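Local structure of transcription regulator PadR N-terminal domain-containing protein (Streptococcus mutans, 3L7W) at residues 3-8 and 34-39; 7-12 and 86-91. The protein probably binds DNA as a dimeric transcription regulator of the PadR family, through a winged helix-turn-helix fold. All coordinates share one frame; numbering follows the deposited sequence.

Interaction 1 (3-8 and 34-39)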
loop_
_atom_site.group_PDB
_atom_site.type_symbol
_atom_site.label_atom_id
_atom_site.label_comp_id
_atom_site.label_asym_id
_atom_site.label_seq_id
_atom_site.Cartn_x
_atom_site.Cartn_y
_atom_site.Cartn_z
ATOM N N TYR A 3 -6.414 1.830 4.533
ATOM C CA TYR A 3 -4.991 1.951 4.299
ATOM C C TYR A 3 -4.714 3.158 3.432
ATOM O O TYR A 3 -5.477 3.457 2.513
ATOM C CB TYR A 3 -4.468 0.691 3.654
ATOM C CG TYR A 3 -4.614 -0.546 4.512
ATOM C CD1 TYR A 3 -3.854 -0.702 5.663
ATOM C CD2 TYR A 3 -5.491 -1.568 4.160
ATOM C CE1 TYR A 3 -3.955 -1.837 6.437
ATOM C CE2 TYR A 3 -5.611 -2.712 4.941
ATOM C CZ TYR A 3 -4.834 -2.834 6.082
ATOM O OH TYR A 3 -4.919 -3.954 6.882
ATOM N N PRO A 4 -3.620 3.867 3.729
ATOM C CA PRO A 4 -3.246 5.022 2.918
ATOM C C PRO A 4 -2.689 4.558 1.581
ATOM O O PRO A 4 -2.296 3.403 1.456
ATOM C CB PRO A 4 -2.117 5.680 3.719
ATOM C CG PRO A 4 -1.743 4.704 4.809
ATOM C CD PRO A 4 -2.548 3.457 4.645
ATOM N N VAL A 5 -2.653 5.466 0.611
ATOM C CA VAL A 5 -2.065 5.199 -0.684
ATOM C C VAL A 5 -0.833 6.094 -0.838
ATOM O O VAL A 5 -0.943 7.309 -0.869
ATOM C CB VAL A 5 -3.057 5.543 -1.797
ATOM C CG1 VAL A 5 -2.394 5.412 -3.190
ATOM C CG2 VAL A 5 -4.310 4.700 -1.667
ATOM N N SER A 6 0.339 5.493 -0.954
ATOM C CA SER A 6 1.560 6.269 -1.059
ATOM C C SER A 6 1.598 7.025 -2.383
ATOM O O SER A 6 0.905 6.660 -3.329
ATOM C CB SER A 6 2.774 5.352 -0.946
ATOM O OG SER A 6 2.861 4.485 -2.067
ATOM N N ALA A 7 2.403 8.084 -2.432
ATOM C CA ALA A 7 2.551 8.873 -3.641
ATOM C C ALA A 7 2.951 7.956 -4.783
ATOM O O ALA A 7 2.436 8.086 -5.891
ATOM C CB ALA A 7 3.584 9.984 -3.442
ATOM N N LEU A 8 3.846 7.009 -4.503
ATOM C CA LEU A 8 4.311 6.077 -5.531
ATOM C C LEU A 8 3.155 5.274 -6.090
ATOM O O LEU A 8 3.083 5.030 -7.293
ATOM C CB LEU A 8 5.387 5.139 -4.991
ATOM C CG LEU A 8 6.702 5.851 -4.658
ATOM C CD1 LEU A 8 7.728 4.888 -4.082
ATOM C CD2 LEU A 8 7.245 6.526 -5.905
ATOM N N LEU A 34 -11.338 7.605 -5.137
ATOM C CA LEU A 34 -12.069 6.390 -4.806
ATOM C C LEU A 34 -11.317 5.525 -3.792
ATOM O O LEU A 34 -11.918 4.813 -3.000
ATOM C CB LEU A 34 -12.347 5.594 -6.081
ATOM C CG LEU A 34 -13.787 5.551 -6.601
ATOM C CD1 LEU A 34 -14.637 6.732 -6.108
ATOM C CD2 LEU A 34 -13.798 5.436 -8.116
ATOM N N ILE A 35 -9.995 5.569 -3.831
ATOM C CA ILE A 35 -9.209 4.759 -2.917
ATOM C C ILE A 35 -8.283 5.605 -2.065
ATOM O O ILE A 35 -7.828 5.160 -1.019
ATOM C CB ILE A 35 -8.399 3.642 -3.636
ATOM C CG1 ILE A 35 -7.638 2.819 -2.600
ATOM C CG2 ILE A 35 -7.431 4.227 -4.693
ATOM C CD1 ILE A 35 -7.454 1.379 -2.966
ATOM N N ALA A 36 -8.018 6.831 -2.504
ATOM C CA ALA A 36 -7.034 7.663 -1.824
ATOM C C ALA A 36 -7.625 8.954 -1.295
ATOM O O ALA A 36 -8.541 9.525 -1.884
ATOM C CB ALA A 36 -5.847 7.960 -2.746
ATOM N N SER A 37 -7.103 9.396 -0.161
ATOM C CA SER A 37 -7.388 10.730 0.327
ATOM C C SER A 37 -6.194 11.579 -0.033
ATOM O O SER A 37 -5.165 11.572 0.652
ATOM C CB SER A 37 -7.618 10.736 1.830
ATOM O OG SER A 37 -8.955 10.369 2.113
ATOM N N ILE A 38 -6.328 12.283 -1.144
ATOM C CA ILE A 38 -5.239 13.072 -1.664
ATOM C C ILE A 38 -5.819 14.395 -2.145
ATOM O O ILE A 38 -6.904 14.432 -2.734
ATOM C CB ILE A 38 -4.509 12.320 -2.793
ATOM C CG1 ILE A 38 -3.362 13.163 -3.351
ATOM C CG2 ILE A 38 -5.486 11.926 -3.890
ATOM C CD1 ILE A 38 -2.452 12.414 -4.311
ATOM N N LYS A 39 -5.130 15.489 -1.846
ATOM C CA LYS A 39 -5.605 16.789 -2.295
ATOM C C LYS A 39 -5.131 17.044 -3.721
ATOM O O LYS A 39 -4.110 16.500 -4.153
ATOM C CB LYS A 39 -5.125 17.889 -1.357
ATOM C CG LYS A 39 -5.779 17.846 0.015
ATOM C CD LYS A 39 -5.236 18.931 0.940
ATOM C CE LYS A 39 -3.833 18.593 1.421
ATOM N NZ LYS A 39 -3.403 19.473 2.550
HETATM O O HOH W 1 -4.510 7.983 1.028
#
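Val5 turns its CG1 anti to the backbone N (chi1 174°), which leaves CG2 beside that N and aimed at Ile35 and Ala36. Ile35 sets its own CG1 anti to the backbone N as well, and this branch comes up to Val5. The contact is apolar and small. CG2 of Val5 lies 3.8 Å from CB of Ala36 and 3.9 Å from CG1 of Ile35. It also sits 3.6 Å from the backbone O of Ile35, a van der Waals approach of a methyl to a carbonyl. CB of Ala36 touches both CB and CG2 of Val5, so it lies against that flank of the valine. No direct hydrogen bond joins 3-8 to 34-39. One water does: it accepts from Val5 N at 3.2 Å and from Ser37 N at 3.2 Å, bridging two backbone amides. The oxygen of Ser6 faces another way and caps the N-terminus of helix 7-20 by a hydrogen bond with Leu9 N.

The pair ties the N-terminal arm to the loop before helix 40-52 in the PadR-like winged-helix domain. Around it the second subunit comes close: Ile35 packs on Ile95 of that subunit, and Pro4 O is hydrogen-bonded to its Tyr91 OH. Within the chain, Ile35 also packs on Leu13 of helix 7-20, while Ile38 reaches Leu43 of helix 40-52.

Interaction 2 (7-12 and 86-91); sequences ALLIEY and KEWSVY
Trp88 receives Tyr12 CE2 and Leu9 CD2 over one face of its indole. CD2 of Leu9 stands 4.0 Å above the indole plane, shifted toward the rim. The same methyl lies at the edge of the Tyr12 ring, in its plane. Leu9 CD2 thus sits between the edge of the tyrosine ring and the face of the indole. Here the first helix of the winged-helix domain, 7-20, packs on the long C-terminal helix 75-100, which in PadR proteins typically serves dimerisation.

The tyrosine ring and the five-membered ring of Trp88 have centroids 5.0 Å apart and planes at 41°. Tyr12 holds CG anti to its backbone N (chi1 178°), which sends the ring out toward helix 75-100, where CE2 reaches Trp88. The two side chains cross at about a right angle. All three touching residues are buried, and no hydrogen bond links 7-12 to 86-91.

Tyr12 OH sits 3.5 Å from Trp88 CD1 and makes a weak hydrogen bond with Thr85 OG1. Trp88 NE1 is hydrogen-bonded to Asp96 OD1 of the second subunit, so the indole also belongs to the dimer interface. Leu9 packs on Tyr91 of the second subunit too. Further out on the indole, Leu9 CD1 meets Trp88 CZ3 at 3.8 Å. At the five-membered ring of the indole, Tyr12 CE2 lies 3.4 Å from Trp88 CG.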
loop_
_atom_site.group_PDB
_atom_site.type_symbol
_atom_site.label_atom_id
_atom_site.label_comp_id
_atom_site.label_asym_id
_atom_site.label_seq_id
_atom_site.Cartn_x
_atom_site.Cartn_y
_atom_site.Cartn_z
ATOM N N ALA A 7 2.403 8.084 -2.432
ATOM C CA ALA A 7 2.551 8.873 -3.641
ATOM C C ALA A 7 2.951 7.956 -4.783
ATOM O O ALA A 7 2.436 8.086 -5.891
ATOM C CB ALA A 7 3.584 9.984 -3.442
ATOM N N LEU A 8 3.846 7.009 -4.503
ATOM C CA LEU A 8 4.311 6.077 -5.531
ATOM C C LEU A 8 3.155 5.274 -6.090
ATOM O O LEU A 8 3.083 5.030 -7.293
ATOM C CB LEU A 8 5.387 5.139 -4.991
ATOM C CG LEU A 8 6.702 5.851 -4.658
ATOM C CD1 LEU A 8 7.728 4.888 -4.082
ATOM C CD2 LEU A 8 7.245 6.526 -5.905
ATOM N N LEU A 9 2.243 4.875 -5.215
ATOM C CA LEU A 9 1.085 4.097 -5.640
ATOM C C LEU A 9 0.142 4.991 -6.447
ATOM O O LEU A 9 -0.485 4.540 -7.396
ATOM C CB LEU A 9 0.364 3.514 -4.428
ATOM C CG LEU A 9 0.099 2.018 -4.448
ATOM C CD1 LEU A 9 -0.779 1.609 -3.253
ATOM C CD2 LEU A 9 -0.533 1.604 -5.758
ATOM N N ILE A 10 0.049 6.263 -6.059
ATOM C CA ILE A 10 -0.749 7.239 -6.803
ATOM C C ILE A 10 -0.252 7.329 -8.241
ATOM O O ILE A 10 -1.043 7.423 -9.182
ATOM C CB ILE A 10 -0.644 8.635 -6.177
ATOM C CG1 ILE A 10 -1.176 8.621 -4.734
ATOM C CG2 ILE A 10 -1.384 9.682 -7.032
ATOM C CD1 ILE A 10 -2.654 8.772 -4.640
ATOM N N GLU A 11 1.068 7.315 -8.400
ATOM C CA GLU A 11 1.680 7.384 -9.722
ATOM C C GLU A 11 1.234 6.179 -10.515
ATOM O O GLU A 11 0.757 6.305 -11.636
ATOM C CB GLU A 11 3.207 7.425 -9.619
ATOM C CG GLU A 11 3.730 8.771 -9.139
ATOM C CD GLU A 11 5.224 8.783 -8.898
ATOM O OE1 GLU A 11 5.896 7.801 -9.249
ATOM O OE2 GLU A 11 5.729 9.777 -8.356
ATOM N N TYR A 12 1.383 5.007 -9.911
ATOM C CA TYR A 12 0.874 3.779 -10.496
ATOM C C TYR A 12 -0.560 3.993 -10.956
ATOM O O TYR A 12 -0.892 3.766 -12.112
ATOM C CB TYR A 12 0.968 2.638 -9.479
ATOM C CG TYR A 12 0.430 1.315 -9.949
ATOM C CD1 TYR A 12 0.689 0.852 -11.225
ATOM C CD2 TYR A 12 -0.322 0.515 -9.100
ATOM C CE1 TYR A 12 0.202 -0.356 -11.649
ATOM C CE2 TYR A 12 -0.815 -0.693 -9.509
ATOM C CZ TYR A 12 -0.549 -1.127 -10.786
ATOM O OH TYR A 12 -1.029 -2.334 -11.202
ATOM N N LYS A 86 4.054 -4.598 -12.104
ATOM C CA LYS A 86 4.866 -5.706 -11.643
ATOM C C LYS A 86 5.224 -5.547 -10.158
ATOM O O LYS A 86 5.040 -6.469 -9.362
ATOM C CB LYS A 86 6.143 -5.789 -12.480
ATOM C CG LYS A 86 7.117 -6.866 -12.037
ATOM C CD LYS A 86 8.501 -6.635 -12.631
ATOM C CE LYS A 86 8.460 -6.640 -14.143
ATOM N NZ LYS A 86 9.840 -6.660 -14.692
ATOM N N GLU A 87 5.737 -4.378 -9.795
ATOM C CA GLU A 87 6.111 -4.105 -8.423
ATOM C C GLU A 87 4.894 -4.151 -7.508
ATOM O O GLU A 87 4.987 -4.528 -6.339
ATOM C CB GLU A 87 6.803 -2.745 -8.323
ATOM C CG GLU A 87 8.290 -2.832 -8.627
ATOM C CD GLU A 87 8.969 -3.973 -7.878
ATOM O OE1 GLU A 87 8.977 -3.961 -6.620
ATOM O OE2 GLU A 87 9.495 -4.884 -8.548
ATOM N N TRP A 88 3.748 -3.757 -8.045
ATOM C CA TRP A 88 2.520 -3.805 -7.278
ATOM C C TRP A 88 2.155 -5.252 -7.036
ATOM O O TRP A 88 1.731 -5.624 -5.937
ATOM C CB TRP A 88 1.405 -3.082 -8.018
ATOM C CG TRP A 88 0.060 -3.296 -7.428
ATOM C CD1 TRP A 88 -1.021 -3.873 -8.035
ATOM C CD2 TRP A 88 -0.367 -2.930 -6.106
ATOM N NE1 TRP A 88 -2.089 -3.886 -7.175
ATOM C CE2 TRP A 88 -1.714 -3.322 -5.984
ATOM C CE3 TRP A 88 0.267 -2.326 -5.015
ATOM C CZ2 TRP A 88 -2.451 -3.118 -4.811
ATOM C CZ3 TRP A 88 -0.471 -2.123 -3.836
ATOM C CH2 TRP A 88 -1.813 -2.520 -3.752
ATOM N N SER A 89 2.336 -6.077 -8.061
ATOM C CA SER A 89 2.014 -7.492 -7.948
ATOM C C SER A 89 2.878 -8.092 -6.847
ATOM O O SER A 89 2.371 -8.741 -5.939
ATOM C CB SER A 89 2.262 -8.209 -9.268
ATOM O OG SER A 89 1.867 -9.566 -9.195
ATOM N N VAL A 90 4.182 -7.841 -6.928
ATOM C CA VAL A 90 5.131 -8.295 -5.921
ATOM C C VAL A 90 4.753 -7.813 -4.517
ATOM O O VAL A 90 4.746 -8.584 -3.572
ATOM C CB VAL A 90 6.555 -7.813 -6.265
ATOM C CG1 VAL A 90 7.471 -7.954 -5.061
ATOM C CG2 VAL A 90 7.101 -8.604 -7.441
ATOM N N TYR A 91 4.450 -6.528 -4.395
ATOM C CA TYR A 91 4.039 -5.950 -3.127
ATOM C C TYR A 91 2.887 -6.769 -2.573
ATOM O O TYR A 91 2.932 -7.225 -1.440
ATOM C CB TYR A 91 3.543 -4.546 -3.372
ATOM C CG TYR A 91 3.282 -3.672 -2.167
ATOM C CD1 TYR A 91 4.311 -2.966 -1.554
ATOM C CD2 TYR A 91 1.995 -3.474 -1.702
ATOM C CE1 TYR A 91 4.066 -2.122 -0.479
ATOM C CE2 TYR A 91 1.739 -2.630 -0.632
ATOM C CZ TYR A 91 2.776 -1.952 -0.030
ATOM O OH TYR A 91 2.509 -1.100 1.017
#

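The segments of interactions 1 and 2 overlap at Ala7 and Leu8, at the start of helix 7-20. The contacts themselves are made by Val5 in interaction 1 and by Leu9 and Tyr12 in interaction 2. Their centres are 12 Å apart. Ile10 joins them: its CD1 lies 3.7 Å from Val5 CG1, 3.7 Å from Ile38 CD1 and 3.8 Å from Ala36 CB. The helix therefore packs on the 34-39 loop through Ile10 and on helix 75-100 through Leu9 and Tyr12. Both contacts also border the second subunit. The N-terminal arm and helix 75-100 both meet that subunit next to these contacts.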